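Local coordinates for protein Dye type peroxidase A (Streptomyces lividans 1326, PDB 6GZW) that probably uses haem and hydrogen peroxide to oxidise dyes and other substrates, as a dye-type peroxidase, at residues 48-60 / 140-153. Numbering follows the deposited sequence.
Sequences ALLRRWSDTARRL and HALRAIQRDAGAAA
Trp53 and Asp148 both turn CG away from their own carbonyl carbon (chi1 -86° and -79°), which slides the indole past the carboxylate where two antiparallel helices, 43-61 and 135-149, pack side by side on the N-terminal half of the antiparallel sheet of the ferredoxin-like dye-decolourising peroxidase fold. The axes of 48-60 and 140-149 come within 9.5 Å of each other. Tryptophan suits its place because it offers both a flat surface and a donor: Ile145 CG2 lies over one indole face, 4.0 Å from the centroid of the five-membered ring in a CH-pi contact, Leu49 CD1 sits above the opposite face, likewise toward the rim, and Trp53 NE1 donates to Ile145 O at 2.9 Å, with the oxygen tilted out of the ring plane. The ring also meets Phe35, Leu126 and Val128 of the sheet. Near the last turn of 140-149, where backbone carbonyls run short of amide donors, a bend at chi3 (-60°) brings the Arg52 guanidinium round side-on, and NE (2.8 Å) and NH2 (2.9 Å) both donate to Asp148 O, which lies in the guanidinium plane. Replacing Arg52 with an alanine would probably leave Asp148 O without both of these donors and open a gap beside Ala152. Farther along, the small Ala141 and Ala144 admit Leu60 CD2, which sits 3.6 Å from Ala141 CA, while Leu60 CG leans on His140 CE1; the imidazole itself is held by Asp70 through NE2. Threonine suits position 56 because it carries a methyl and a hydroxyl on one carbon: Thr56 CG2 packs on Ala144 CB, and Thr56 OG1 donates to the syn lone pair of Asp148 OD2 at 2.7 Å.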
loop_
_atom_site.group_PDB
_atom_site.type_symbol
_atom_site.label_atom_id
_atom_site.label_comp_id
_atom_site.label_asym_id
_atom_site.label_seq_id
_atom_site.Cartn_x
_atom_site.Cartn_y
_atom_site.Cartn_z
ATOM N N ALA A 48 4.966 15.497 -27.085
ATOM C CA ALA A 48 3.712 14.762 -27.215
ATOM C C ALA A 48 3.365 13.929 -25.958
ATOM O O ALA A 48 2.202 13.841 -25.579
ATOM C CB ALA A 48 3.741 13.866 -28.448
ATOM N N LEU A 49 4.384 13.361 -25.310
ATOM C CA LEU A 49 4.184 12.578 -24.095
ATOM C C LEU A 49 3.695 13.450 -22.934
ATOM O O LEU A 49 2.750 13.092 -22.248
ATOM C CB LEU A 49 5.472 11.843 -23.715
ATOM C CG LEU A 49 5.482 11.127 -22.353
ATOM C CD1 LEU A 49 4.393 10.074 -22.312
ATOM C CD2 LEU A 49 6.805 10.441 -22.159
ATOM N N LEU A 50 4.327 14.603 -22.737
ATOM C CA LEU A 50 3.887 15.513 -21.686
ATOM C C LEU A 50 2.481 16.063 -21.975
ATOM O O LEU A 50 1.714 16.281 -21.051
ATOM C CB LEU A 50 4.895 16.649 -21.444
ATOM C CG LEU A 50 5.998 16.419 -20.403
ATOM C CD1 LEU A 50 5.435 16.378 -18.985
ATOM C CD2 LEU A 50 6.803 15.165 -20.714
ATOM N N ARG A 51 2.128 16.277 -23.248
ATOM C CA ARG A 51 0.729 16.594 -23.594
ATOM C C ARG A 51 -0.253 15.505 -23.154
ATOM O O ARG A 51 -1.278 15.794 -22.513
ATOM C CB ARG A 51 0.538 16.873 -25.110
ATOM C CG ARG A 51 0.729 18.324 -25.488
ATOM C CD ARG A 51 0.283 18.683 -26.921
ATOM N NE ARG A 51 0.986 17.961 -28.009
ATOM C CZ ARG A 51 2.269 18.102 -28.398
ATOM N NH1 ARG A 51 3.111 18.942 -27.795
ATOM N NH2 ARG A 51 2.731 17.370 -29.419
ATOM N N ARG A 52 0.049 14.252 -23.508
ATOM C CA ARG A 52 -0.784 13.116 -23.122
ATOM C C ARG A 52 -0.885 13.065 -21.602
ATOM O O ARG A 52 -1.976 12.984 -21.041
ATOM C CB ARG A 52 -0.219 11.769 -23.610
ATOM C CG ARG A 52 -0.481 11.457 -25.055
ATOM C CD ARG A 52 -0.240 9.996 -25.403
ATOM N NE ARG A 52 1.118 9.461 -25.187
ATOM C CZ ARG A 52 2.190 9.699 -25.950
ATOM N NH1 ARG A 52 2.148 10.551 -26.997
ATOM N NH2 ARG A 52 3.322 9.081 -25.673
ATOM N N TRP A 53 0.271 13.096 -20.962
ATOM C CA TRP A 53 0.321 12.940 -19.517
ATOM C C TRP A 53 -0.458 14.051 -18.823
ATOM O O TRP A 53 -1.174 13.789 -17.868
ATOM C CB TRP A 53 1.767 12.960 -19.000
ATOM C CG TRP A 53 2.468 11.659 -19.010
ATOM C CD1 TRP A 53 1.930 10.408 -19.209
ATOM C CD2 TRP A 53 3.842 11.453 -18.713
ATOM N NE1 TRP A 53 2.911 9.451 -19.094
ATOM C CE2 TRP A 53 4.090 10.056 -18.787
ATOM C CE3 TRP A 53 4.908 12.307 -18.431
ATOM C CZ2 TRP A 53 5.345 9.513 -18.558
ATOM C CZ3 TRP A 53 6.151 11.760 -18.214
ATOM C CH2 TRP A 53 6.353 10.381 -18.245
ATOM N N SER A 54 -0.309 15.283 -19.312
ATOM C CA SER A 54 -1.022 16.421 -18.718
ATOM C C SER A 54 -2.530 16.307 -18.871
ATOM O O SER A 54 -3.262 16.596 -17.961
ATOM C CB SER A 54 -0.525 17.745 -19.307
ATOM O OG SER A 54 0.868 17.953 -19.091
ATOM N N ASP A 55 -3.008 15.859 -20.039
ATOM C CA ASP A 55 -4.429 15.640 -20.244
ATOM C C ASP A 55 -4.989 14.520 -19.346
ATOM O O ASP A 55 -6.055 14.651 -18.759
ATOM C CB ASP A 55 -4.675 15.337 -21.729
ATOM C CG ASP A 55 -6.163 15.184 -22.065
ATOM O OD1 ASP A 55 -6.888 16.187 -21.996
ATOM O OD2 ASP A 55 -6.591 14.059 -22.389
ATOM N N THR A 56 -4.225 13.439 -19.197
ATOM C CA THR A 56 -4.567 12.347 -18.279
ATOM C C THR A 56 -4.625 12.876 -16.838
ATOM O O THR A 56 -5.589 12.621 -16.139
ATOM C CB THR A 56 -3.575 11.173 -18.446
ATOM O OG1 THR A 56 -3.745 10.651 -19.765
ATOM C CG2 THR A 56 -3.774 10.042 -17.404
ATOM N N ALA A 57 -3.612 13.616 -16.415
ATOM C CA ALA A 57 -3.627 14.165 -15.074
ATOM C C ALA A 57 -4.847 15.065 -14.824
ATOM O O ALA A 57 -5.514 14.947 -13.800
ATOM C CB ALA A 57 -2.359 14.948 -14.803
ATOM N N ARG A 58 -5.125 15.979 -15.767
ATOM C CA ARG A 58 -6.255 16.888 -15.662
ATOM C C ARG A 58 -7.562 16.138 -15.463
ATOM O O ARG A 58 -8.322 16.410 -14.531
ATOM C CB ARG A 58 -6.330 17.795 -16.893
ATOM C CG ARG A 58 -7.261 19.001 -16.756
ATOM C CD ARG A 58 -8.650 18.788 -17.320
ATOM N NE ARG A 58 -8.625 18.275 -18.692
ATOM C CZ ARG A 58 -9.663 17.724 -19.307
ATOM N NH1 ARG A 58 -10.847 17.618 -18.696
ATOM N NH2 ARG A 58 -9.502 17.242 -20.524
ATOM N N ARG A 59 -7.825 15.137 -16.315
ATOM C CA ARG A 59 -9.065 14.384 -16.185
ATOM C C ARG A 59 -9.134 13.642 -14.879
ATOM O O ARG A 59 -10.145 13.723 -14.148
ATOM C CB ARG A 59 -9.210 13.365 -17.318
ATOM C CG ARG A 59 -9.422 13.951 -18.714
ATOM C CD ARG A 59 -9.223 12.918 -19.838
ATOM N NE ARG A 59 -9.141 13.572 -21.146
ATOM C CZ ARG A 59 -10.188 14.006 -21.862
ATOM N NH1 ARG A 59 -11.447 13.817 -21.473
ATOM N NH2 ARG A 59 -9.960 14.652 -23.003
ATOM N N LEU A 60 -8.074 12.885 -14.589
ATOM C CA LEU A 60 -8.116 12.003 -13.422
ATOM C C LEU A 60 -8.182 12.781 -12.111
ATOM O O LEU A 60 -8.886 12.379 -11.189
ATOM C CB LEU A 60 -6.938 11.031 -13.435
ATOM C CG LEU A 60 -7.220 9.716 -14.172
ATOM C CD1 LEU A 60 -7.751 9.880 -15.594
ATOM C CD2 LEU A 60 -5.950 8.903 -14.175
ATOM N N HIS A 140 -5.078 3.347 -10.548
ATOM C CA HIS A 140 -5.657 3.709 -11.843
ATOM C C HIS A 140 -4.849 4.838 -12.489
ATOM O O HIS A 140 -4.566 4.782 -13.675
ATOM C CB HIS A 140 -7.111 4.115 -11.650
ATOM C CG HIS A 140 -7.774 4.731 -12.843
ATOM N ND1 HIS A 140 -7.991 6.090 -12.957
ATOM C CD2 HIS A 140 -8.350 4.167 -13.929
ATOM C CE1 HIS A 140 -8.630 6.330 -14.095
ATOM N NE2 HIS A 140 -8.859 5.179 -14.701
ATOM N N ALA A 141 -4.440 5.845 -11.706
ATOM C CA ALA A 141 -3.593 6.906 -12.237
ATOM C C ALA A 141 -2.184 6.439 -12.623
ATOM O O ALA A 141 -1.660 6.780 -13.687
ATOM C CB ALA A 141 -3.531 8.052 -11.259
ATOM N N LEU A 142 -1.552 5.630 -11.778
ATOM C CA LEU A 142 -0.247 5.046 -12.135
ATOM C C LEU A 142 -0.302 4.289 -13.455
ATOM O O LEU A 142 0.534 4.469 -14.341
ATOM C CB LEU A 142 0.237 4.092 -11.038
ATOM C CG LEU A 142 1.497 3.265 -11.345
ATOM C CD1 LEU A 142 2.728 4.120 -11.616
ATOM C CD2 LEU A 142 1.750 2.264 -10.243
ATOM N N ARG A 143 -1.286 3.431 -13.576
ATOM C CA ARG A 143 -1.426 2.622 -14.763
ATOM C C ARG A 143 -1.709 3.478 -15.996
ATOM O O ARG A 143 -1.167 3.233 -17.083
ATOM C CB ARG A 143 -2.535 1.593 -14.520
ATOM C CG ARG A 143 -2.783 0.596 -15.657
ATOM C CD ARG A 143 -1.534 -0.165 -16.089
ATOM N NE ARG A 143 -1.841 -1.185 -17.097
ATOM C CZ ARG A 143 -0.954 -1.981 -17.700
ATOM N NH1 ARG A 143 0.342 -1.904 -17.460
ATOM N NH2 ARG A 143 -1.392 -2.883 -18.575
ATOM N N ALA A 144 -2.534 4.519 -15.837
ATOM C CA ALA A 144 -2.853 5.385 -16.977
ATOM C C ALA A 144 -1.642 6.179 -17.442
ATOM O O ALA A 144 -1.373 6.273 -18.655
ATOM C CB ALA A 144 -4.013 6.279 -16.638
ATOM N N ILE A 145 -0.891 6.725 -16.489
ATOM C CA ILE A 145 0.337 7.441 -16.815
ATOM C C ILE A 145 1.335 6.486 -17.465
ATOM O O ILE A 145 1.928 6.786 -18.508
ATOM C CB ILE A 145 0.881 8.116 -15.543
ATOM C CG1 ILE A 145 -0.051 9.277 -15.123
ATOM C CG2 ILE A 145 2.345 8.530 -15.657
ATOM C CD1 ILE A 145 -0.065 10.466 -16.069
ATOM N N GLN A 146 1.508 5.298 -16.888
ATOM C CA GLN A 146 2.455 4.355 -17.460
ATOM C C GLN A 146 2.088 3.893 -18.872
ATOM O O GLN A 146 2.970 3.775 -19.717
ATOM C CB GLN A 146 2.671 3.172 -16.517
ATOM C CG GLN A 146 3.544 2.039 -17.064
ATOM C CD GLN A 146 2.719 0.842 -17.490
ATOM O OE1 GLN A 146 1.637 0.597 -16.946
ATOM N NE2 GLN A 146 3.211 0.098 -18.466
ATOM N N ARG A 147 0.805 3.662 -19.113
ATOM C CA ARG A 147 0.305 3.299 -20.439
ATOM C C ARG A 147 0.357 4.444 -21.461
ATOM O O ARG A 147 0.492 4.184 -22.673
ATOM C CB ARG A 147 -1.110 2.733 -20.326
ATOM C CG ARG A 147 -1.163 1.385 -19.649
ATOM C CD ARG A 147 -0.833 0.271 -20.608
ATOM N NE ARG A 147 -1.964 -0.047 -21.468
ATOM C CZ ARG A 147 -1.936 -0.967 -22.427
ATOM N NH1 ARG A 147 -0.820 -1.662 -22.669
ATOM N NH2 ARG A 147 -3.028 -1.206 -23.158
ATOM N N ASP A 148 0.269 5.700 -21.006
ATOM C CA ASP A 148 0.527 6.855 -21.898
ATOM C C ASP A 148 1.949 6.898 -22.438
ATOM O O ASP A 148 2.187 7.459 -23.530
ATOM C CB ASP A 148 0.327 8.189 -21.187
ATOM C CG ASP A 148 -1.109 8.605 -21.058
ATOM O OD1 ASP A 148 -2.003 8.068 -21.736
ATOM O OD2 ASP A 148 -1.342 9.535 -20.259
ATOM N N ALA A 149 2.907 6.363 -21.687
ATOM C CA ALA A 149 4.312 6.329 -22.145
ATOM C C ALA A 149 4.465 5.590 -23.483
ATOM O O ALA A 149 5.243 6.005 -24.326
ATOM C CB ALA A 149 5.223 5.737 -21.091
ATOM N N GLY A 150 3.685 4.534 -23.681
ATOM C CA GLY A 150 3.680 3.796 -24.941
ATOM C C GLY A 150 5.064 3.462 -25.466
ATOM O O GLY A 150 5.940 3.049 -24.701
ATOM N N ALA A 151 5.272 3.706 -26.754
ATOM C CA ALA A 151 6.578 3.506 -27.405
ATOM C C ALA A 151 7.615 4.603 -27.100
ATOM O O ALA A 151 8.795 4.441 -27.434
ATOM C CB ALA A 151 6.381 3.365 -28.925
ATOM N N ALA A 152 7.190 5.704 -26.477
ATOM C CA ALA A 152 8.075 6.846 -26.219
ATOM C C ALA A 152 9.019 6.653 -25.036
ATOM O O ALA A 152 10.079 7.258 -25.014
ATOM C CB ALA A 152 7.264 8.116 -26.026
ATOM N N ALA A 153 8.630 5.853 -24.046
ATOM C CA ALA A 153 9.451 5.701 -22.847
ATOM C C ALA A 153 9.174 4.371 -22.172
ATOM O O ALA A 153 8.135 3.757 -22.442
ATOM C CB ALA A 153 9.192 6.847 -21.890
#